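Local coordinates for protein glycosyl hydrolase family 88 (PDB 3WIW) that hydrolyses unsaturated glucuronyl residues from heparin-derived oligosaccharides and folds as an alpha6/alpha6 barrel of glycoside hydrolase family 88, at residues 54-59 and 76-81; 204-209 and 253-258; 211-216 and 275-280; 332-337 and 386-391; 350-353 and 357-360. One frame throughout, in Å; residues are numbered along the deposited sequence. Where two conformers were deposited one is given.

Contact 1: residues 54-59 and 76-81; sequences MNPRSV and GFFPGT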
# COMPACT_ATOMS: atom_id res chain seq x y z
N MET A 54 1.55 -13.71 -14.18
CA MET A 54 0.25 -13.19 -14.56
C MET A 54 -0.61 -13.16 -13.29
O MET A 54 -1.49 -13.99 -13.09
CB MET A 54 -0.38 -14.06 -15.65
CG MET A 54 0.32 -13.95 -17.00
SD MET A 54 0.20 -12.30 -17.71
CE MET A 54 -1.40 -12.36 -18.50
N ASN A 55 -0.33 -12.20 -12.44
CA ASN A 55 -0.88 -12.21 -11.09
C ASN A 55 -2.33 -11.75 -11.03
O ASN A 55 -2.74 -10.89 -11.80
CB ASN A 55 -0.01 -11.35 -10.20
CG ASN A 55 1.37 -11.93 -10.07
OD1 ASN A 55 1.53 -13.02 -9.52
ND2 ASN A 55 2.36 -11.26 -10.64
N PRO A 56 -3.12 -12.32 -10.11
CA PRO A 56 -4.51 -11.86 -10.00
C PRO A 56 -4.57 -10.43 -9.49
O PRO A 56 -3.90 -10.10 -8.50
CB PRO A 56 -5.10 -12.84 -8.99
CG PRO A 56 -3.95 -13.26 -8.15
CD PRO A 56 -2.77 -13.33 -9.09
N ARG A 57 -5.35 -9.58 -10.17
CA ARG A 57 -5.47 -8.18 -9.79
C ARG A 57 -6.86 -7.80 -9.25
O ARG A 57 -6.96 -7.23 -8.18
CB ARG A 57 -5.12 -7.27 -10.97
CG ARG A 57 -5.35 -5.79 -10.68
CD ARG A 57 -4.82 -4.89 -11.80
NE ARG A 57 -5.41 -3.56 -11.73
CZ ARG A 57 -4.89 -2.45 -12.23
NH1 ARG A 57 -3.67 -2.45 -12.78
NH2 ARG A 57 -5.58 -1.31 -12.12
N SER A 58 -7.91 -8.07 -10.01
CA SER A 58 -9.25 -7.66 -9.62
C SER A 58 -10.25 -8.53 -10.36
O SER A 58 -9.87 -9.39 -11.16
CB SER A 58 -9.49 -6.18 -9.90
OG SER A 58 -9.33 -5.88 -11.28
N VAL A 59 -11.54 -8.32 -10.09
CA VAL A 59 -12.58 -9.09 -10.75
C VAL A 59 -13.38 -8.14 -11.65
O VAL A 59 -13.90 -7.13 -11.19
CB VAL A 59 -13.47 -9.80 -9.73
CG1 VAL A 59 -14.63 -10.53 -10.43
CG2 VAL A 59 -12.65 -10.78 -8.90
N GLY A 76 3.31 -6.96 -8.08
CA GLY A 76 4.04 -7.46 -6.93
C GLY A 76 3.20 -7.80 -5.72
O GLY A 76 3.70 -8.47 -4.81
N PHE A 77 1.94 -7.34 -5.67
CA PHE A 77 1.15 -7.53 -4.46
C PHE A 77 0.81 -8.99 -4.15
O PHE A 77 0.94 -9.40 -3.01
CB PHE A 77 -0.13 -6.69 -4.48
CG PHE A 77 0.13 -5.21 -4.38
CD1 PHE A 77 0.68 -4.67 -3.21
CD2 PHE A 77 -0.16 -4.37 -5.44
CE1 PHE A 77 0.90 -3.30 -3.08
CE2 PHE A 77 0.07 -2.99 -5.34
CZ PHE A 77 0.62 -2.45 -4.16
N PHE A 78 0.39 -9.77 -5.14
CA PHE A 78 0.03 -11.17 -4.88
C PHE A 78 1.20 -11.99 -4.30
O PHE A 78 1.02 -12.62 -3.26
CB PHE A 78 -0.57 -11.82 -6.11
CG PHE A 78 -0.97 -13.24 -5.89
CD1 PHE A 78 -2.02 -13.56 -5.02
CD2 PHE A 78 -0.31 -14.27 -6.55
CE1 PHE A 78 -2.39 -14.87 -4.82
CE2 PHE A 78 -0.68 -15.59 -6.36
CZ PHE A 78 -1.72 -15.90 -5.49
N PRO A 79 2.41 -11.95 -4.91
CA PRO A 79 3.49 -12.68 -4.24
C PRO A 79 3.76 -12.14 -2.82
O PRO A 79 4.03 -12.92 -1.91
CB PRO A 79 4.70 -12.52 -5.16
CG PRO A 79 4.31 -11.51 -6.19
CD PRO A 79 2.80 -11.46 -6.24
N GLY A 80 3.65 -10.83 -2.62
CA GLY A 80 3.79 -10.28 -1.29
C GLY A 80 2.78 -10.83 -0.31
O GLY A 80 3.11 -11.14 0.84
N THR A 81 1.54 -10.97 -0.76
CA THR A 81 0.46 -11.51 0.07
C THR A 81 0.74 -12.97 0.43
O THR A 81 0.49 -13.40 1.57
CB THR A 81 -0.90 -11.35 -0.63
OG1 THR A 81 -1.02 -9.97 -1.02
CG2 THR A 81 -2.05 -11.71 0.30
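Pro56 lies over one face of the Phe78 ring in a CH-pi contact: its CG stands 3.8 Å from the ring centroid, only 17° off the ring normal and displaced toward the rim. Pro56 CD reaches the same ring, 3.7 Å from Phe78 CD2. A proline suits this place because its ring offers polarised C-H groups to the pi cloud without a flexible chain to be fixed. Phe78 CG stands anti to the backbone N (chi1 -179°), which carries the ring off the first turn of helix 77-89 toward strand 55-59. The short segments 55-59 and 77-81 meet steeply, at 108° between their directions, and the strand pairs with strand 65-68 in a small antiparallel hairpin that has a classic beta bulge, Arg57 and Ser58 both facing Arg66. Elsewhere Phe101 of helix 92-103 meets Phe78 edge-to-face.

The polar approach is slighter. Asn55 OD1 comes to the edge of the Phe78 ring, near its plane, 3.7 Å from Phe78 CD2, and also lies 3.8 Å from Pro79 CD; these are van der Waals contacts with C-H groups. At the other end of the amide, Asn55 ND2 is hydrogen-bonded to Thr75 OG1, a bond that fixes the rotation of the group.

Contact 2: residues 204-209 and 253-258; sequences TTMKNH and YGYTMS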
# COMPACT_ATOMS: atom_id res chain seq x y z
N THR A 204 9.78 17.11 0.90
CA THR A 204 9.18 17.92 -0.16
C THR A 204 7.65 17.67 -0.22
O THR A 204 6.85 18.61 -0.33
CB THR A 204 9.82 17.54 -1.49
OG1 THR A 204 11.24 17.75 -1.40
CG2 THR A 204 9.24 18.34 -2.66
N THR A 205 7.24 16.41 -0.15
CA THR A 205 5.85 16.03 -0.23
C THR A 205 5.09 16.54 0.98
O THR A 205 3.92 16.92 0.89
CB THR A 205 5.75 14.51 -0.39
OG1 THR A 205 6.35 14.15 -1.65
CG2 THR A 205 4.30 14.05 -0.36
N MET A 206 5.77 16.57 2.12
CA MET A 206 5.14 16.99 3.35
C MET A 206 4.71 18.46 3.25
O MET A 206 3.64 18.85 3.74
CB MET A 206 6.10 16.74 4.52
CG MET A 206 5.48 16.85 5.88
SD MET A 206 6.50 16.23 7.23
CE MET A 206 6.12 17.51 8.39
N LYS A 207 5.55 19.26 2.60
CA LYS A 207 5.23 20.65 2.33
C LYS A 207 4.12 20.80 1.25
O LYS A 207 3.09 21.42 1.48
CB LYS A 207 6.48 21.39 1.89
CG LYS A 207 6.23 22.84 1.57
CD LYS A 207 7.50 23.53 1.10
CE LYS A 207 7.22 24.99 0.78
NZ LYS A 207 8.40 25.66 0.18
N ASN A 208 4.32 20.18 0.09
CA ASN A 208 3.53 20.56 -1.07
C ASN A 208 2.26 19.76 -1.30
O ASN A 208 1.31 20.27 -1.91
CB ASN A 208 4.41 20.52 -2.33
CG ASN A 208 5.58 21.47 -2.22
OD1 ASN A 208 5.39 22.64 -1.85
ND2 ASN A 208 6.77 20.99 -2.54
N HIS A 209 2.21 18.51 -0.85
CA HIS A 209 1.03 17.69 -1.11
C HIS A 209 -0.11 17.90 -0.11
O HIS A 209 -1.18 17.34 -0.29
CB HIS A 209 1.39 16.20 -1.13
CG HIS A 209 1.51 15.62 -2.50
ND1 HIS A 209 2.71 15.59 -3.19
CD2 HIS A 209 0.60 15.00 -3.29
CE1 HIS A 209 2.51 15.00 -4.36
NE2 HIS A 209 1.24 14.64 -4.44
N TYR A 253 0.24 6.26 5.87
CA TYR A 253 1.20 5.17 5.87
C TYR A 253 2.61 5.69 5.55
O TYR A 253 3.58 5.30 6.19
CB TYR A 253 0.75 4.14 4.86
CG TYR A 253 1.41 2.79 4.93
CD1 TYR A 253 2.76 2.62 4.60
CD2 TYR A 253 0.68 1.65 5.27
CE1 TYR A 253 3.36 1.37 4.59
CE2 TYR A 253 1.27 0.39 5.27
CZ TYR A 253 2.61 0.26 4.92
OH TYR A 253 3.19 -0.99 4.88
N GLY A 254 2.71 6.55 4.53
CA GLY A 254 3.98 7.08 4.06
C GLY A 254 4.75 7.73 5.21
O GLY A 254 5.98 7.55 5.30
N TYR A 255 4.07 8.49 6.07
CA TYR A 255 4.76 9.20 7.16
C TYR A 255 5.01 8.31 8.36
O TYR A 255 6.03 8.47 9.02
CB TYR A 255 4.08 10.56 7.50
CG TYR A 255 4.36 11.48 6.35
CD1 TYR A 255 5.63 12.04 6.22
CD2 TYR A 255 3.44 11.67 5.33
CE1 TYR A 255 5.96 12.83 5.13
CE2 TYR A 255 3.76 12.44 4.23
CZ TYR A 255 5.03 13.01 4.13
OH TYR A 255 5.33 13.75 3.02
N THR A 256 4.12 7.35 8.61
CA THR A 256 4.35 6.36 9.66
C THR A 256 5.60 5.53 9.32
O THR A 256 6.50 5.37 10.15
CB THR A 256 3.10 5.48 9.83
OG1 THR A 256 2.00 6.32 10.20
CG2 THR A 256 3.35 4.45 10.89
N MET A 257 5.67 5.05 8.08
CA MET A 257 6.80 4.27 7.60
C MET A 257 8.07 5.14 7.51
O MET A 257 9.17 4.68 7.87
CB MET A 257 6.44 3.61 6.27
CG MET A 257 7.58 2.95 5.52
SD MET A 257 8.57 4.09 4.50
CE MET A 257 7.32 4.61 3.32
N SER A 258 7.96 6.39 7.06
CA SER A 258 9.15 7.25 6.99
C SER A 258 9.70 7.51 8.39
O SER A 258 10.91 7.57 8.56
CB SER A 258 8.84 8.58 6.32
OG SER A 258 8.67 8.41 4.91
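Tyr255 drives its hydroxyl end against helix 192-208, where OH lies 3.5 Å from both CB and CG2 of Thr205 and 3.4 Å from Met206 CB. Its distance to the backbone at Met206 N is 3.0 Å, but the angle is too poor for a hydrogen bond. Met206 runs beside the ring as well: CB is 3.9 Å from Tyr255 CZ, and in one of the two modelled conformers of the methionine SD stands 4.8 Å from the ring centroid, 42° off the normal, an oblique Met-aromatic contact. In that conformer a chi1 of -167° lays the thioether along the CE1 side of the ring. A tyrosine fits here because it spans the gap between two barrel helices, whose nearest CA atoms, those of Met206 and Tyr255, are 8.7 Å apart, and still ends in a polar group. Helices 192-208 and 245-262 belong to the alpha6/alpha6 barrel, and Tyr255 comes five residues after Trp250, predicted to bind substrate. The phenol OH is satisfied by Ala202 O, one turn earlier in the facing helix, while Thr205 OG1 bonds to His201 O. Exchanging Tyr255 for a phenylalanine is likely to leave Ala202 O without this mate, even with much of the ring packing kept. Farther out, Leu176 of helix 175-188 and Ile274 of helix 265-279 touch the Tyr255 side chain, and His270 touches Met206.

Contact 3: residues 211-216 and 275-280; sequences RKDYSS and AAFIMN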
# COMPACT_ATOMS: atom_id res chain seq x y z
N ARG A 211 -2.82 20.16 2.28
CA ARG A 211 -3.60 21.36 2.53
C ARG A 211 -3.52 21.73 4.00
O ARG A 211 -3.01 20.96 4.81
CB ARG A 211 -5.06 21.13 2.12
CG ARG A 211 -5.19 20.67 0.69
CD ARG A 211 -6.65 20.66 0.22
NE ARG A 211 -6.80 20.02 -1.10
CZ ARG A 211 -6.98 18.71 -1.29
NH1 ARG A 211 -7.08 18.24 -2.51
NH2 ARG A 211 -7.08 17.89 -0.26
N LYS A 212 -4.03 22.90 4.38
CA LYS A 212 -3.93 23.34 5.78
C LYS A 212 -4.65 22.40 6.75
O LYS A 212 -4.25 22.29 7.92
CB LYS A 212 -4.41 24.78 5.95
CG LYS A 212 -3.52 25.81 5.26
CD LYS A 212 -3.71 27.22 5.80
CE LYS A 212 -5.10 27.77 5.55
NZ LYS A 212 -5.49 27.64 4.11
N ASP A 213 -5.68 21.71 6.29
CA ASP A 213 -6.39 20.78 7.17
C ASP A 213 -5.76 19.38 7.24
O ASP A 213 -6.33 18.47 7.86
CB ASP A 213 -7.87 20.68 6.79
CG ASP A 213 -8.12 20.06 5.42
OD1 ASP A 213 -7.15 19.74 4.70
OD2 ASP A 213 -9.32 19.87 5.07
N TYR A 214 -4.59 19.22 6.62
CA TYR A 214 -3.85 17.95 6.54
C TYR A 214 -4.45 16.93 5.60
O TYR A 214 -3.95 15.80 5.51
CB TYR A 214 -3.57 17.33 7.91
CG TYR A 214 -2.73 18.20 8.81
CD1 TYR A 214 -1.35 18.26 8.66
CD2 TYR A 214 -3.33 18.97 9.80
CE1 TYR A 214 -0.57 19.07 9.49
CE2 TYR A 214 -2.57 19.79 10.62
CZ TYR A 214 -1.19 19.84 10.48
OH TYR A 214 -0.45 20.65 11.33
N SER A 215 -5.49 17.29 4.85
CA SER A 215 -5.86 16.50 3.68
C SER A 215 -4.76 16.61 2.62
O SER A 215 -4.00 17.59 2.58
CB SER A 215 -7.20 16.96 3.10
OG SER A 215 -7.15 18.27 2.58
N SER A 216 -4.70 15.62 1.75
CA SER A 216 -3.71 15.66 0.69
C SER A 216 -4.35 15.80 -0.70
O SER A 216 -5.44 15.27 -0.95
CB SER A 216 -2.79 14.42 0.72
OG SER A 216 -3.55 13.21 0.73
N ALA A 275 -3.59 11.37 10.90
CA ALA A 275 -4.44 10.38 11.56
C ALA A 275 -5.67 11.05 12.16
O ALA A 275 -6.78 10.53 12.07
CB ALA A 275 -3.66 9.65 12.65
N ALA A 276 -5.49 12.21 12.77
CA ALA A 276 -6.62 12.95 13.33
C ALA A 276 -7.60 13.43 12.25
O ALA A 276 -8.81 13.31 12.43
CB ALA A 276 -6.12 14.13 14.18
N PHE A 277 -7.08 13.95 11.15
CA PHE A 277 -7.92 14.35 10.03
C PHE A 277 -8.80 13.18 9.55
O PHE A 277 -10.01 13.34 9.34
CB PHE A 277 -7.08 14.90 8.87
CG PHE A 277 -7.86 15.09 7.59
CD1 PHE A 277 -8.77 16.16 7.46
CD2 PHE A 277 -7.74 14.18 6.55
CE1 PHE A 277 -9.52 16.30 6.28
CE2 PHE A 277 -8.50 14.33 5.38
CZ PHE A 277 -9.38 15.39 5.26
N ILE A 278 -8.20 11.99 9.44
CA ILE A 278 -8.90 10.79 8.99
C ILE A 278 -9.89 10.28 10.05
O ILE A 278 -11.08 10.09 9.77
CB ILE A 278 -7.90 9.69 8.59
CG1 ILE A 278 -7.16 10.09 7.30
CG2 ILE A 278 -8.62 8.36 8.41
CD1 ILE A 278 -5.98 9.18 6.94
N MET A 279 -9.41 10.10 11.27
CA MET A 279 -10.20 9.45 12.30
C MET A 279 -11.39 10.30 12.74
O MET A 279 -12.45 9.77 13.07
CB MET A 279 -9.33 9.11 13.51
CG MET A 279 -8.31 8.01 13.21
SD MET A 279 -7.02 7.85 14.47
CE MET A 279 -7.99 7.36 15.89
N ASN A 280 -11.21 11.61 12.74
CA ASN A 280 -12.25 12.52 13.21
C ASN A 280 -13.09 13.08 12.08
O ASN A 280 -13.93 13.94 12.29
CB ASN A 280 -11.61 13.67 13.98
CG ASN A 280 -10.83 13.20 15.18
OD1 ASN A 280 -11.20 12.23 15.83
ND2 ASN A 280 -9.75 13.90 15.48
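Asp213 OD1 is gripped by two groups of Ser215: OG bonds to it at 2.6 Å, on the syn lone pair, and the backbone N at 3.0 Å, from above the carboxylate plane. The N bond makes an Asx turn. Aspartate suits the place because one carboxylate oxygen can take both donors. Ser215 OG in turn accepts from Arg211 NH2 at 2.9 Å, nearly in the guanidinium plane, and together these bonds hold Ser215 in place beside Phe277.

Across the contact Ser215 supplies carbon and backbone atoms. Its CB is 3.4 Å from Phe277 CZ, and its backbone N lies over the centre of one ring face. Asp213 meets the same ring obliquely, with O 3.4 Å from Phe277 CD1 and OD2 3.8 Å from Phe277 CE1, the carboxylate and ring planes 48° apart. A chi1 of 170° swings the Phe277 ring out from helix 265-279 to the loop; a flat aromatic can cover its backbone. His281 meets the Phe277 ring edge-to-face, and His273 stacks on Tyr214.

A type I beta turn from Arg211 to Tyr214, joined to an Asx turn, thus packs a loop between helix 192-208 and strand 219-222 against a helix of the alpha6/alpha6 barrel.

Contact 4: residues 332-337 and 386-391; sequences FAEDIL and KRYAEI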
# COMPACT_ATOMS: atom_id res chain seq x y z
N PHE A 332 -8.73 2.08 16.84
CA PHE A 332 -9.35 2.43 15.56
C PHE A 332 -8.99 1.37 14.52
O PHE A 332 -9.85 0.90 13.77
CB PHE A 332 -8.92 3.84 15.16
CG PHE A 332 -9.78 4.47 14.09
CD1 PHE A 332 -9.58 4.16 12.75
CD2 PHE A 332 -10.76 5.39 14.43
CE1 PHE A 332 -10.38 4.76 11.75
CE2 PHE A 332 -11.53 6.00 13.45
CZ PHE A 332 -11.36 5.68 12.10
N ALA A 333 -7.72 0.97 14.48
CA ALA A 333 -7.28 -0.08 13.56
C ALA A 333 -7.99 -1.40 13.85
O ALA A 333 -8.41 -2.10 12.94
CB ALA A 333 -5.77 -0.28 13.64
N GLU A 334 -8.09 -1.77 15.13
CA GLU A 334 -8.78 -2.98 15.52
C GLU A 334 -10.23 -2.98 15.02
O GLU A 334 -10.73 -4.00 14.51
CB GLU A 334 -8.73 -3.13 17.03
CG GLU A 334 -9.40 -4.37 17.57
CD GLU A 334 -9.27 -4.47 19.07
OE1 GLU A 334 -8.49 -5.32 19.55
OE2 GLU A 334 -9.94 -3.69 19.78
N ASP A 335 -10.91 -1.84 15.16
CA ASP A 335 -12.30 -1.73 14.71
C ASP A 335 -12.37 -1.89 13.19
O ASP A 335 -13.26 -2.58 12.69
CB ASP A 335 -12.88 -0.37 15.09
CG ASP A 335 -13.14 -0.22 16.58
OD1 ASP A 335 -13.25 -1.25 17.29
OD2 ASP A 335 -13.25 0.94 17.04
N ILE A 336 -11.44 -1.29 12.44
CA ILE A 336 -11.43 -1.48 11.00
C ILE A 336 -11.25 -2.95 10.69
O ILE A 336 -11.95 -3.51 9.83
CB ILE A 336 -10.26 -0.72 10.33
CG1 ILE A 336 -10.47 0.79 10.40
CG2 ILE A 336 -10.10 -1.18 8.89
CD1 ILE A 336 -9.19 1.59 10.05
N LEU A 337 -10.29 -3.60 11.35
CA LEU A 337 -10.04 -5.01 11.06
C LEU A 337 -11.23 -5.91 11.37
O LEU A 337 -11.48 -6.88 10.64
CB LEU A 337 -8.77 -5.50 11.76
CG LEU A 337 -7.46 -4.89 11.27
CD1 LEU A 337 -6.33 -5.47 12.10
CD2 LEU A 337 -7.28 -5.17 9.79
N LYS A 386 -0.89 -9.25 10.56
CA LYS A 386 0.40 -9.61 11.12
C LYS A 386 0.83 -8.59 12.19
O LYS A 386 1.29 -8.97 13.27
CB LYS A 386 1.45 -9.72 10.01
CG LYS A 386 2.75 -10.33 10.46
CD LYS A 386 3.74 -10.54 9.31
CE LYS A 386 4.13 -9.21 8.66
NZ LYS A 386 5.51 -9.28 8.09
N ARG A 387 0.67 -7.29 11.91
CA ARG A 387 1.01 -6.26 12.89
C ARG A 387 0.16 -6.36 14.16
O ARG A 387 0.65 -6.22 15.29
CB ARG A 387 0.92 -4.87 12.27
CG ARG A 387 1.98 -4.61 11.24
CD ARG A 387 1.78 -3.29 10.51
NE ARG A 387 2.86 -3.06 9.55
CZ ARG A 387 3.12 -1.89 8.96
NH1 ARG A 387 4.17 -1.78 8.14
NH2 ARG A 387 2.34 -0.83 9.19
N TYR A 388 -1.13 -6.59 13.97
CA TYR A 388 -2.06 -6.72 15.07
C TYR A 388 -1.69 -7.93 15.93
O TYR A 388 -1.62 -7.84 17.15
CB TYR A 388 -3.49 -6.86 14.52
CG TYR A 388 -4.54 -7.02 15.58
CD1 TYR A 388 -5.15 -5.90 16.15
CD2 TYR A 388 -4.93 -8.26 16.03
CE1 TYR A 388 -6.12 -6.02 17.11
CE2 TYR A 388 -5.93 -8.41 16.99
CZ TYR A 388 -6.50 -7.28 17.53
OH TYR A 388 -7.46 -7.40 18.50
N ALA A 389 -1.48 -9.08 15.29
CA ALA A 389 -1.12 -10.28 16.02
C ALA A 389 0.20 -10.13 16.78
O ALA A 389 0.36 -10.69 17.86
CB ALA A 389 -1.08 -11.48 15.09
N GLU A 390 1.15 -9.37 16.22
CA GLU A 390 2.43 -9.16 16.89
C GLU A 390 2.25 -8.32 18.15
O GLU A 390 2.84 -8.62 19.19
CB GLU A 390 3.40 -8.48 15.92
CG GLU A 390 4.70 -7.97 16.57
CD GLU A 390 5.51 -9.05 17.25
OE1 GLU A 390 5.36 -10.25 16.90
OE2 GLU A 390 6.30 -8.70 18.16
N ILE A 391 1.42 -7.28 18.06
CA ILE A 391 1.15 -6.43 19.21
C ILE A 391 0.48 -7.23 20.32
O ILE A 391 0.88 -7.17 21.47
CB ILE A 391 0.29 -5.21 18.82
CG1 ILE A 391 1.11 -4.24 17.96
CG2 ILE A 391 -0.25 -4.49 20.07
CD1 ILE A 391 0.26 -3.21 17.24
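Glu334 lays its aliphatic chain against the CE1 corner of the Tyr388 ring, with CG 3.7 Å from Tyr388 CE1 and CB 3.9 Å from the same carbon. This is helix-to-helix packing in the alpha6/alpha6 barrel, between helix 327-340 and the C-terminal helix 375-392, whose nearest CA atoms, in Glu334 and Tyr388, lie 7.7 Å apart. Glu334 is stretched out from its first torsion onward (chi1 -179°), an extended course that carries the methylenes past CE1 and delivers the carboxylate to the phenol. There Tyr388 OH donates to Glu334 OE1 at a short 2.5 Å, on the lone pair turned away from OE2. OE1 lies in the plane of the ring, at its edge, whereas the carboxylate is turned 58° from that plane. Glutamate suits the place through its length: hydrocarbon packs beside CE1 and an acceptor meets the hydroxyl. With an alanine in place of Glu334 the buried phenol is likely to lose its carboxylate acceptor, and a gap would probably open beside CE1.

Tyr388 is held from elsewhere too. Trp31 of helix 30-49 meets its ring edge-to-face, and Phe330, in the same helix as Glu334, lies nearly parallel to it. One turn along from Glu334, Leu337 runs past the tyrosine in the opposite direction, a branched aliphatic chain filling the space near the base of the ring. Its CD1 methyl comes 4.0 Å from Tyr388 CB.

Contact 5: residues 350-353 and 357-360; sequences GENQ and LKHS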
# COMPACT_ATOMS: atom_id res chain seq x y z
N GLY A 350 -13.11 -20.27 -1.00
CA GLY A 350 -13.44 -20.76 -2.32
C GLY A 350 -14.17 -19.78 -3.22
O GLY A 350 -14.30 -20.03 -4.42
N GLU A 351 -14.63 -18.67 -2.65
CA GLU A 351 -15.37 -17.66 -3.41
C GLU A 351 -14.54 -16.46 -3.82
O GLU A 351 -13.35 -16.40 -3.53
CB GLU A 351 -16.60 -17.22 -2.61
CG GLU A 351 -17.46 -18.44 -2.24
CD GLU A 351 -18.83 -18.09 -1.70
OE1 GLU A 351 -19.11 -16.89 -1.51
OE2 GLU A 351 -19.63 -19.03 -1.46
N ASN A 352 -15.15 -15.50 -4.51
CA ASN A 352 -14.49 -14.21 -4.77
C ASN A 352 -13.23 -14.37 -5.64
O ASN A 352 -12.30 -13.57 -5.55
CB ASN A 352 -14.14 -13.55 -3.42
CG ASN A 352 -13.94 -12.04 -3.51
OD1 ASN A 352 -14.63 -11.35 -4.26
ND2 ASN A 352 -13.01 -11.52 -2.71
N GLN A 353 -13.20 -15.40 -6.50
CA GLN A 353 -12.03 -15.68 -7.32
C GLN A 353 -10.74 -15.81 -6.49
O GLN A 353 -9.63 -15.54 -6.97
CB GLN A 353 -11.90 -14.66 -8.46
CG GLN A 353 -13.11 -14.67 -9.43
CD GLN A 353 -13.10 -15.88 -10.39
OE1 GLN A 353 -12.58 -16.94 -10.07
NE2 GLN A 353 -13.64 -15.68 -11.59
N LEU A 357 -10.44 -10.06 0.43
CA LEU A 357 -11.43 -9.03 0.73
C LEU A 357 -12.28 -8.66 -0.48
O LEU A 357 -11.90 -8.90 -1.64
CB LEU A 357 -10.75 -7.77 1.22
CG LEU A 357 -10.01 -7.84 2.56
CD1 LEU A 357 -9.48 -6.45 2.92
CD2 LEU A 357 -10.91 -8.36 3.65
N LYS A 358 -13.43 -8.06 -0.19
CA LYS A 358 -14.32 -7.50 -1.20
C LYS A 358 -14.36 -5.97 -1.10
O LYS A 358 -13.81 -5.38 -0.16
CB LYS A 358 -15.72 -8.04 -0.97
CG LYS A 358 -15.80 -9.55 -1.16
CD LYS A 358 -17.18 -10.12 -0.76
CE LYS A 358 -17.40 -10.14 0.75
NZ LYS A 358 -18.83 -10.47 1.08
N HIS A 359 -14.98 -5.31 -2.09
CA HIS A 359 -15.41 -3.90 -1.94
C HIS A 359 -14.29 -2.84 -1.92
O HIS A 359 -14.32 -1.94 -1.08
CB HIS A 359 -16.31 -3.69 -0.71
CG HIS A 359 -17.45 -4.65 -0.61
ND1 HIS A 359 -18.36 -4.85 -1.63
CD2 HIS A 359 -17.84 -5.45 0.40
CE1 HIS A 359 -19.26 -5.73 -1.24
NE2 HIS A 359 -18.95 -6.13 -0.02
N SER A 360 -13.32 -2.96 -2.83
CA SER A 360 -12.42 -1.84 -3.11
C SER A 360 -12.86 -1.04 -4.33
O SER A 360 -13.69 -1.51 -5.12
CB SER A 360 -10.97 -2.32 -3.28
OG SER A 360 -10.45 -2.72 -2.03
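A chi1 of -158° swings the Asn352 amide away from its own backbone N and across to residues 357-358, where Lys358, its CG set beside the backbone N, brings a methylene up to meet it. In one of the two modelled conformers of the asparagine, ND2 of Asn352 donates to Leu357 O at 3.0 Å. The acceptor lies in the amide plane, but the N-H approaches from well above the carbonyl plane, 67° out of it, so the bond does not follow a lone pair. ND2 is also hydrogen-bonded to Phe355 O, and one amide nitrogen thus meets two carbonyls. Asparagine suits this, offering two N-H groups on a short arm, and its backbone adopts positive phi, which asparagine tolerates well.

Lys358 CG packs against the amide, 3.8 Å from both Asn352 ND2 and Asn352 OD1, as the two side chains pass at a slant. The ammonium end goes elsewhere, to Asp343 O.

Both segments belong to the loop running from helix 327-340 to the short strand 360-361. Around it, Gln42 of helix 30-49 bonds to Gly350 N and Glu351 O, Leu357 N bonds to Asp378 of helix 375-392, and Leu357 packs on Tyr381 of that helix.

Overall arrangement
Contacts 2 and 3 adjoin, centres 13 Å apart, His209 O lying 3.5 Å from Ser216 CB; contact 2 uses helix 245-262 and contact 3 the next in the chain, 265-279. Contact 3 leads to contact 4, where Met279 CE meets Phe332 CD2 at 3.7 Å, and contact 2 touches it too, Tyr253 OH packing 3.5 Å from Arg387 NH1. Contacts 1 and 5, centres 13 Å apart, touch through Val59 and Gln353. Nearest the predicted substrate site is contact 2: the Tyr255 side chain is about 8 Å from that of Trp250, and the Thr205 side chain about 10 Å from that of Asp174, the predicted proton donor, and about 12 Å from bound buffer (EPE).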